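Local coordinates for N-acetyltransferase domain-containing protein (Pyrococcus horikoshii, PDB 1WWZ) that binds acetyl coenzyme A and is probably a GNAT-type acyltransferase, its acceptor not established here, at residues Lys10-Lys14 / Lys15-Glu19; Lys100-Gly103 / Arg104-Ile108; Leu123-Gly126 / Glu127-Gly131. All coordinates share one frame; numbering follows the deposited sequence.

Contact 1 of 3, residues Lys10-Lys14 / Lys15-Glu19; sequences KKLDK and KALNE
The carbonyl oxygen of D13 takes the backbone N-H of L17, D13 O to L17 N 2.8 Å, the first i to i+4 bond of the helix. D13 is also the N-cap. Its chi1 of 56° puts CG between the backbone N and the carbonyl carbon, which folds the carboxylate back over the opening turn, and OD1 accepts from A16 N. At 2.4 Å from D13 OD1 to A16 N the modelled length is doubtful, but the direction is that of a cap. The same OD1 lies 3.1 Å from CB of K15. The dipole of the helix start would probably stabilise the carboxylate's negative charge. An alanine here is likely to leave the N-H of A16 without its capping acceptor and the first turn freer to fray. In the next turn bond K14 O accepts from N18 N at 3.1 Å. On the apolar side, CD1 of L12 rests on CB of L17 at 3.8 Å. The cap thus joins the loop after strand 5-8 to helix 14-27, with L12 packing on W50 and L17 on R43 and I46 of helix 38-53.

Contact 2 of 3, residues Lys100-Gly103 / Arg104-Ile108; sequences KGIG and RKLLI. With ACO (acetyl coenzyme *a), chain C.
The guanidinium of R104, near the start of the helix whose N-cap position is G101, meets the 3'-phosphate of acetyl-CoA edge-on: P3B lies in its plane, and NH2 gives a weak bond to O8A (3.4 Å). Residues 100-104 belong to the pyrophosphate-binding loop of the GNAT fold, with the Gly-x-Gly of its Gln-x-x-Gly-x-Gly signature at G101 and G103. The ester oxygen O3B approaches the guanidinium obliquely. At its other end the group is held more firmly, NH1 bonding to O of K138 in the second subunit. Backbone N-H groups grip both phosphates of the diphosphate: G101 N reaches O1A at 2.6 Å and R104 N reaches O2A at 2.8 Å on the first, and G103 N takes O5A on the second. The positive end of helix 102-115 would probably add to this hold. R104 keeps CG opposite its backbone N (chi1 -177°) and bends at chi3 (-65°), which carries the guanidinium past the loop to the outer phosphate. Behind the loop, K105, L106 and L107 donate to the carbonyls of G101, I102 and G103. I102 and L106 face the sheet, touching V93 and F91 of strand 83-93. A CB on G103 would stand 2.0 Å from O6A of the cofactor.

Contact 3 of 3, residues Leu123-Gly126 / Glu127-Gly131; sequences LWVG and EKNYG. With ACO (acetyl coenzyme *a), chain C.
V125 and N129 make the close-packed side of this turn: CG2 of V125 lies 3.7 Å from CB of N129, the two side chains crossing at about a right angle, and CB of V125 is 3.9 Å from the thioester sulfur S1P of acetyl-CoA. Beyond the valine, the amide of N129 takes hold of the pantetheine arm. Its ND2 donates to the carbonyl O5P at 2.5 Å, and also to a water that G126 N binds at 2.8 Å. Two acceptors thus share the NH2 group, while OD1, turned the other way, weakly caps A132 N; together they fix which way the amide is flipped. The backbone here is a type I beta turn from G126 to N129, leading from the end of strand 120-126 into helix 130-138 of the GNAT fold, with N129 as the N-cap. N129 N donates to G126 O at 3.0 Å, closing the turn. On the strand, the methyl CH3 of the acetyl group comes within 3.5 Å of W124 O. The outer side of the turn faces solvent: the side chain of E127 meets the strand end only through CB, 3.7 Å from G126 C, while K128 points away, its NZ in a salt bridge with E33.

Contacts 2 and 3 hold the same acetyl-CoA from two places: the loop and first helical turns of 100-108 take the phosphates, whereas the strand end and turn of 123-131 take the acetyl end and the pantetheine arm. Their centres are 17 Å apart and their nearest atoms about 6 Å, without touching; the cofactor, which both touch, spans the two. Helix 102-115 and strand 120-126 are consecutive members of a beta-alpha-beta unit that begins with strand 83-93, from which F91 and V93 bind the cofactor too. Contact 1 lies away from this site, its centre 21 Å from that of contact 2 and 27 Å from that of contact 3, across the chain's centre from the latter.

Contact 1 of 3, residues Lys10-Lys14 / Lys15-Glu19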
# COMPACT_ATOMS: atom_id res chain seq x y z
N LYS A 10 6.04 -7.68 -17.08
CA LYS A 10 7.30 -8.25 -17.55
C LYS A 10 7.64 -7.88 -18.99
O LYS A 10 8.80 -7.66 -19.32
CB LYS A 10 7.27 -9.77 -17.43
CG LYS A 10 7.23 -10.26 -16.00
CD LYS A 10 7.36 -11.77 -15.92
CE LYS A 10 7.16 -12.24 -14.50
NZ LYS A 10 7.85 -11.32 -13.55
N LYS A 11 6.62 -7.84 -19.85
CA LYS A 11 6.86 -7.52 -21.24
C LYS A 11 5.65 -6.89 -21.90
O LYS A 11 4.50 -7.18 -21.56
CB LYS A 11 7.26 -8.79 -21.99
CG LYS A 11 6.18 -9.85 -22.05
CD LYS A 11 6.71 -11.15 -22.66
CE LYS A 11 7.66 -10.86 -23.81
NZ LYS A 11 7.91 -12.06 -24.65
N LEU A 12 5.91 -6.01 -22.87
CA LEU A 12 4.84 -5.33 -23.59
C LEU A 12 4.62 -5.95 -24.97
O LEU A 12 4.97 -5.36 -25.99
CB LEU A 12 5.16 -3.84 -23.74
CG LEU A 12 4.06 -3.01 -24.40
CD1 LEU A 12 2.83 -3.02 -23.51
CD2 LEU A 12 4.52 -1.58 -24.63
N ASP A 13 4.03 -7.14 -24.99
CA ASP A 13 3.75 -7.81 -26.25
C ASP A 13 2.45 -7.25 -26.82
O ASP A 13 1.68 -6.61 -26.10
CB ASP A 13 3.63 -9.33 -26.04
CG ASP A 13 2.59 -9.70 -25.00
OD1 ASP A 13 1.48 -9.14 -25.06
OD2 ASP A 13 2.87 -10.55 -24.13
N LYS A 14 2.21 -7.49 -28.11
CA LYS A 14 1.00 -7.00 -28.76
C LYS A 14 -0.25 -7.34 -27.95
O LYS A 14 -1.23 -6.58 -27.95
CB LYS A 14 0.89 -7.60 -30.17
CG LYS A 14 2.00 -7.15 -31.11
CD LYS A 14 1.83 -7.74 -32.51
CE LYS A 14 2.94 -7.26 -33.45
NZ LYS A 14 2.81 -7.84 -34.82
N LYS A 15 -0.22 -8.47 -27.26
CA LYS A 15 -1.36 -8.90 -26.45
C LYS A 15 -1.54 -8.01 -25.22
O LYS A 15 -2.62 -7.49 -24.97
CB LYS A 15 -1.16 -10.36 -26.02
CG LYS A 15 -2.14 -10.84 -24.96
CD LYS A 15 -1.91 -12.31 -24.63
CE LYS A 15 -2.71 -12.73 -23.40
NZ LYS A 15 -1.81 -13.23 -22.32
N ALA A 16 -0.46 -7.83 -24.47
CA ALA A 16 -0.49 -7.01 -23.26
C ALA A 16 -0.85 -5.57 -23.62
O ALA A 16 -1.66 -4.94 -22.94
CB ALA A 16 0.87 -7.05 -22.57
N LEU A 17 -0.24 -5.06 -24.68
CA LEU A 17 -0.49 -3.70 -25.13
C LEU A 17 -1.97 -3.51 -25.43
O LEU A 17 -2.56 -2.49 -25.08
CB LEU A 17 0.34 -3.40 -26.38
CG LEU A 17 0.17 -2.01 -27.00
CD1 LEU A 17 0.51 -0.94 -25.98
CD2 LEU A 17 1.06 -1.90 -28.22
N ASN A 18 -2.57 -4.51 -26.07
CA ASN A 18 -3.98 -4.46 -26.42
C ASN A 18 -4.83 -4.34 -25.16
O ASN A 18 -5.78 -3.55 -25.11
CB ASN A 18 -4.37 -5.72 -27.20
CG ASN A 18 -5.62 -5.52 -28.03
OD1 ASN A 18 -5.60 -4.78 -29.02
ND2 ASN A 18 -6.71 -6.17 -27.64
N GLU A 19 -4.51 -5.13 -24.14
CA GLU A 19 -5.24 -5.10 -22.88
C GLU A 19 -5.10 -3.75 -22.20
O GLU A 19 -6.06 -3.20 -21.66
CB GLU A 19 -4.74 -6.18 -21.93
CG GLU A 19 -5.04 -7.61 -22.35
CD GLU A 19 -4.57 -8.61 -21.31
OE1 GLU A 19 -5.01 -8.51 -20.15
OE2 GLU A 19 -3.75 -9.49 -21.66

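Contact 2 of 3, residues Lys100-Gly103 / Arg104-Ile108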
# COMPACT_ATOMS: atom_id res chain seq x y z
N LYS A 100 -13.36 0.40 -6.32
CA LYS A 100 -13.22 -0.84 -5.55
C LYS A 100 -11.86 -0.94 -4.85
O LYS A 100 -11.48 -2.02 -4.38
CB LYS A 100 -13.42 -2.04 -6.47
CG LYS A 100 -14.76 -2.05 -7.19
CD LYS A 100 -14.87 -3.24 -8.13
CE LYS A 100 -16.16 -3.21 -8.92
NZ LYS A 100 -17.36 -3.24 -8.04
N GLY A 101 -11.13 0.16 -4.78
CA GLY A 101 -9.84 0.16 -4.11
C GLY A 101 -8.66 -0.30 -4.94
O GLY A 101 -7.54 -0.40 -4.43
N ILE A 102 -8.87 -0.57 -6.22
CA ILE A 102 -7.77 -1.02 -7.07
C ILE A 102 -6.77 0.11 -7.30
O ILE A 102 -5.56 -0.11 -7.22
CB ILE A 102 -8.29 -1.54 -8.42
CG1 ILE A 102 -9.11 -2.82 -8.19
CG2 ILE A 102 -7.13 -1.83 -9.36
CD1 ILE A 102 -9.80 -3.35 -9.43
N GLY A 103 -7.27 1.31 -7.58
CA GLY A 103 -6.38 2.45 -7.80
C GLY A 103 -5.52 2.69 -6.58
O GLY A 103 -4.32 2.95 -6.69
N ARG A 104 -6.13 2.60 -5.40
CA ARG A 104 -5.42 2.80 -4.15
C ARG A 104 -4.25 1.81 -4.05
O ARG A 104 -3.15 2.19 -3.67
CB ARG A 104 -6.37 2.60 -2.97
CG ARG A 104 -5.76 2.85 -1.61
CD ARG A 104 -6.75 2.47 -0.51
NE ARG A 104 -7.95 3.31 -0.51
CZ ARG A 104 -8.00 4.55 -0.03
NH1 ARG A 104 -6.91 5.11 0.49
NH2 ARG A 104 -9.13 5.23 -0.07
N LYS A 105 -4.50 0.55 -4.41
CA LYS A 105 -3.45 -0.46 -4.34
C LYS A 105 -2.30 -0.14 -5.29
O LYS A 105 -1.13 -0.30 -4.95
CB LYS A 105 -4.01 -1.84 -4.67
CG LYS A 105 -5.08 -2.32 -3.70
CD LYS A 105 -5.57 -3.72 -4.07
CE LYS A 105 -4.50 -4.77 -3.83
NZ LYS A 105 -4.15 -4.86 -2.38
N LEU A 106 -2.65 0.32 -6.48
CA LEU A 106 -1.64 0.67 -7.46
C LEU A 106 -0.82 1.87 -7.00
O LEU A 106 0.39 1.90 -7.17
CB LEU A 106 -2.29 0.96 -8.82
CG LEU A 106 -2.74 -0.27 -9.62
CD1 LEU A 106 -3.61 0.17 -10.79
CD2 LEU A 106 -1.52 -1.05 -10.12
N LEU A 107 -1.49 2.86 -6.40
CA LEU A 107 -0.79 4.05 -5.93
C LEU A 107 0.16 3.73 -4.78
O LEU A 107 1.29 4.22 -4.75
CB LEU A 107 -1.79 5.14 -5.52
CG LEU A 107 -1.23 6.52 -5.16
CD1 LEU A 107 -0.32 7.03 -6.28
CD2 LEU A 107 -2.38 7.49 -4.92
N ILE A 108 -0.29 2.90 -3.85
CA ILE A 108 0.55 2.50 -2.73
C ILE A 108 1.78 1.76 -3.26
O ILE A 108 2.90 1.97 -2.80
CB ILE A 108 -0.23 1.59 -1.75
CG1 ILE A 108 -1.28 2.44 -1.01
CG2 ILE A 108 0.72 0.92 -0.76
CD1 ILE A 108 -2.23 1.64 -0.12
N1A ACO C . -14.49 11.43 -6.64
C2A ACO C . -14.04 11.59 -5.39
N3A ACO C . -13.02 10.90 -4.81
C4A ACO C . -12.44 9.94 -5.66
C5A ACO C . -12.85 9.71 -6.96
C6A ACO C . -13.96 10.52 -7.46
N6A ACO C . -14.44 10.36 -8.70
N7A ACO C . -12.09 8.70 -7.54
C8A ACO C . -11.25 8.36 -6.60
N9A ACO C . -11.39 9.08 -5.42
C1B ACO C . -10.65 8.97 -4.17
C2B ACO C . -11.47 8.44 -2.98
O2B ACO C . -10.87 8.98 -1.79
C3B ACO C . -11.37 6.90 -3.18
O3B ACO C . -11.53 6.32 -1.87
P3B ACO C . -12.91 5.82 -1.21
O7A ACO C . -13.73 7.07 -1.11
O8A ACO C . -12.54 5.29 0.09
O9A ACO C . -13.48 4.80 -2.12
C4B ACO C . -9.96 6.73 -3.67
O4B ACO C . -9.61 8.03 -4.23
C5B ACO C . -9.79 5.78 -4.84
O5B ACO C . -10.48 4.55 -4.70
P1A ACO C . -10.21 3.40 -5.76
O1A ACO C . -11.40 2.55 -5.80
O2A ACO C . -8.90 2.73 -5.40
O3A ACO C . -10.23 4.28 -7.14
P2A ACO C . -10.00 3.76 -8.58
O4A ACO C . -11.22 4.19 -9.31
O5A ACO C . -9.72 2.30 -8.50
O6A ACO C . -8.74 4.50 -9.13
CBP ACO C . -8.28 6.36 -10.73
CCP ACO C . -8.63 5.98 -9.31
CDP ACO C . -8.09 7.91 -10.74
CEP ACO C . -7.00 5.63 -11.17
CAP ACO C . -9.48 5.92 -11.65
OAP ACO C . -10.66 6.62 -11.26
C9P ACO C . -9.30 6.18 -13.17
O9P ACO C . -8.82 5.33 -13.91
N8P ACO C . -9.67 7.42 -13.63
C7P ACO C . -9.56 7.85 -15.04
C6P ACO C . -8.11 8.12 -15.50
C5P ACO C . -7.44 9.20 -14.69
O5P ACO C . -8.02 10.29 -14.45
N4P ACO C . -6.21 9.00 -14.25
C3P ACO C . -5.25 9.79 -13.47
C2P ACO C . -4.60 10.73 -14.49
S1P ACO C . -3.31 11.73 -13.57
C ACO C . -2.05 10.94 -13.92
O ACO C . -1.92 9.86 -14.67
CH3 ACO C . -0.48 11.20 -13.47

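Contact 3 of 3, residues Leu123-Gly126 / Glu127-Gly131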
# COMPACT_ATOMS: atom_id res chain seq x y z
N LEU A 123 3.83 14.77 -10.71
CA LEU A 123 2.82 14.32 -11.66
C LEU A 123 1.99 15.48 -12.17
O LEU A 123 1.95 16.55 -11.56
CB LEU A 123 1.89 13.27 -11.01
CG LEU A 123 1.01 13.76 -9.85
CD1 LEU A 123 -0.23 14.45 -10.40
CD2 LEU A 123 0.60 12.57 -8.99
N TRP A 124 1.35 15.27 -13.31
CA TRP A 124 0.48 16.27 -13.91
C TRP A 124 -0.89 15.62 -14.08
O TRP A 124 -0.99 14.47 -14.54
CB TRP A 124 1.00 16.72 -15.28
CG TRP A 124 2.24 17.56 -15.21
CD1 TRP A 124 3.53 17.12 -15.20
CD2 TRP A 124 2.30 18.99 -15.15
NE1 TRP A 124 4.39 18.19 -15.15
CE2 TRP A 124 3.66 19.35 -15.12
CE3 TRP A 124 1.33 20.00 -15.12
CZ2 TRP A 124 4.09 20.69 -15.06
CZ3 TRP A 124 1.75 21.33 -15.07
CH2 TRP A 124 3.12 21.66 -15.04
N VAL A 125 -1.93 16.34 -13.70
CA VAL A 125 -3.28 15.83 -13.79
C VAL A 125 -4.21 16.89 -14.36
O VAL A 125 -3.98 18.09 -14.18
CB VAL A 125 -3.78 15.37 -12.39
CG1 VAL A 125 -3.64 16.51 -11.39
CG2 VAL A 125 -5.22 14.90 -12.47
N GLY A 126 -5.24 16.46 -15.08
CA GLY A 126 -6.18 17.39 -15.68
C GLY A 126 -6.87 18.25 -14.64
O GLY A 126 -7.25 17.76 -13.57
N GLU A 127 -7.05 19.53 -14.95
CA GLU A 127 -7.67 20.48 -14.03
C GLU A 127 -9.09 20.12 -13.61
O GLU A 127 -9.52 20.46 -12.50
CB GLU A 127 -7.63 21.89 -14.63
CG GLU A 127 -8.51 22.10 -15.85
CD GLU A 127 -8.27 23.45 -16.52
OE1 GLU A 127 -7.93 24.41 -15.81
OE2 GLU A 127 -8.44 23.53 -17.75
N LYS A 128 -9.83 19.44 -14.48
CA LYS A 128 -11.20 19.06 -14.16
C LYS A 128 -11.26 17.71 -13.44
O LYS A 128 -12.31 17.32 -12.93
CB LYS A 128 -12.04 18.98 -15.44
CG LYS A 128 -12.16 20.30 -16.19
CD LYS A 128 -12.96 20.14 -17.48
CE LYS A 128 -12.91 21.41 -18.31
NZ LYS A 128 -13.54 21.25 -19.65
N ASN A 129 -10.13 17.02 -13.38
CA ASN A 129 -10.06 15.70 -12.74
C ASN A 129 -10.02 15.78 -11.22
O ASN A 129 -9.01 15.44 -10.60
CB ASN A 129 -8.82 14.97 -13.26
CG ASN A 129 -8.96 13.47 -13.18
OD1 ASN A 129 -9.80 12.94 -12.46
ND2 ASN A 129 -8.10 12.76 -13.92
N TYR A 130 -11.13 16.21 -10.61
CA TYR A 130 -11.19 16.34 -9.15
C TYR A 130 -11.07 15.01 -8.42
O TYR A 130 -10.59 14.96 -7.28
CB TYR A 130 -12.49 17.05 -8.75
CG TYR A 130 -13.73 16.41 -9.34
CD1 TYR A 130 -14.31 15.30 -8.73
CD2 TYR A 130 -14.28 16.88 -10.53
CE1 TYR A 130 -15.41 14.67 -9.29
CE2 TYR A 130 -15.38 16.25 -11.10
CZ TYR A 130 -15.94 15.15 -10.48
OH TYR A 130 -17.01 14.52 -11.05
N GLY A 131 -11.50 13.93 -9.07
CA GLY A 131 -11.42 12.62 -8.45
C GLY A 131 -10.00 12.16 -8.23
O GLY A 131 -9.64 11.72 -7.14
N1A ACO C . -14.49 11.43 -6.64
C2A ACO C . -14.04 11.59 -5.39
N3A ACO C . -13.02 10.90 -4.81
C4A ACO C . -12.44 9.94 -5.66
C5A ACO C . -12.85 9.71 -6.96
C6A ACO C . -13.96 10.52 -7.46
N6A ACO C . -14.44 10.36 -8.70
N7A ACO C . -12.09 8.70 -7.54
C8A ACO C . -11.25 8.36 -6.60
N9A ACO C . -11.39 9.08 -5.42
C1B ACO C . -10.65 8.97 -4.17
C2B ACO C . -11.47 8.44 -2.98
O2B ACO C . -10.87 8.98 -1.79
C3B ACO C . -11.37 6.90 -3.18
O3B ACO C . -11.53 6.32 -1.87
P3B ACO C . -12.91 5.82 -1.21
O7A ACO C . -13.73 7.07 -1.11
O8A ACO C . -12.54 5.29 0.09
O9A ACO C . -13.48 4.80 -2.12
C4B ACO C . -9.96 6.73 -3.67
O4B ACO C . -9.61 8.03 -4.23
C5B ACO C . -9.79 5.78 -4.84
O5B ACO C . -10.48 4.55 -4.70
P1A ACO C . -10.21 3.40 -5.76
O1A ACO C . -11.40 2.55 -5.80
O2A ACO C . -8.90 2.73 -5.40
O3A ACO C . -10.23 4.28 -7.14
P2A ACO C . -10.00 3.76 -8.58
O4A ACO C . -11.22 4.19 -9.31
O5A ACO C . -9.72 2.30 -8.50
O6A ACO C . -8.74 4.50 -9.13
CBP ACO C . -8.28 6.36 -10.73
CCP ACO C . -8.63 5.98 -9.31
CDP ACO C . -8.09 7.91 -10.74
CEP ACO C . -7.00 5.63 -11.17
CAP ACO C . -9.48 5.92 -11.65
OAP ACO C . -10.66 6.62 -11.26
C9P ACO C . -9.30 6.18 -13.17
O9P ACO C . -8.82 5.33 -13.91
N8P ACO C . -9.67 7.42 -13.63
C7P ACO C . -9.56 7.85 -15.04
C6P ACO C . -8.11 8.12 -15.50
C5P ACO C . -7.44 9.20 -14.69
O5P ACO C . -8.02 10.29 -14.45
N4P ACO C . -6.21 9.00 -14.25
C3P ACO C . -5.25 9.79 -13.47
C2P ACO C . -4.60 10.73 -14.49
S1P ACO C . -3.31 11.73 -13.57
C ACO C . -2.05 10.94 -13.92
O ACO C . -1.92 9.86 -14.67
CH3 ACO C . -0.48 11.20 -13.47
O HOH W 1 -6.30 14.11 -16.04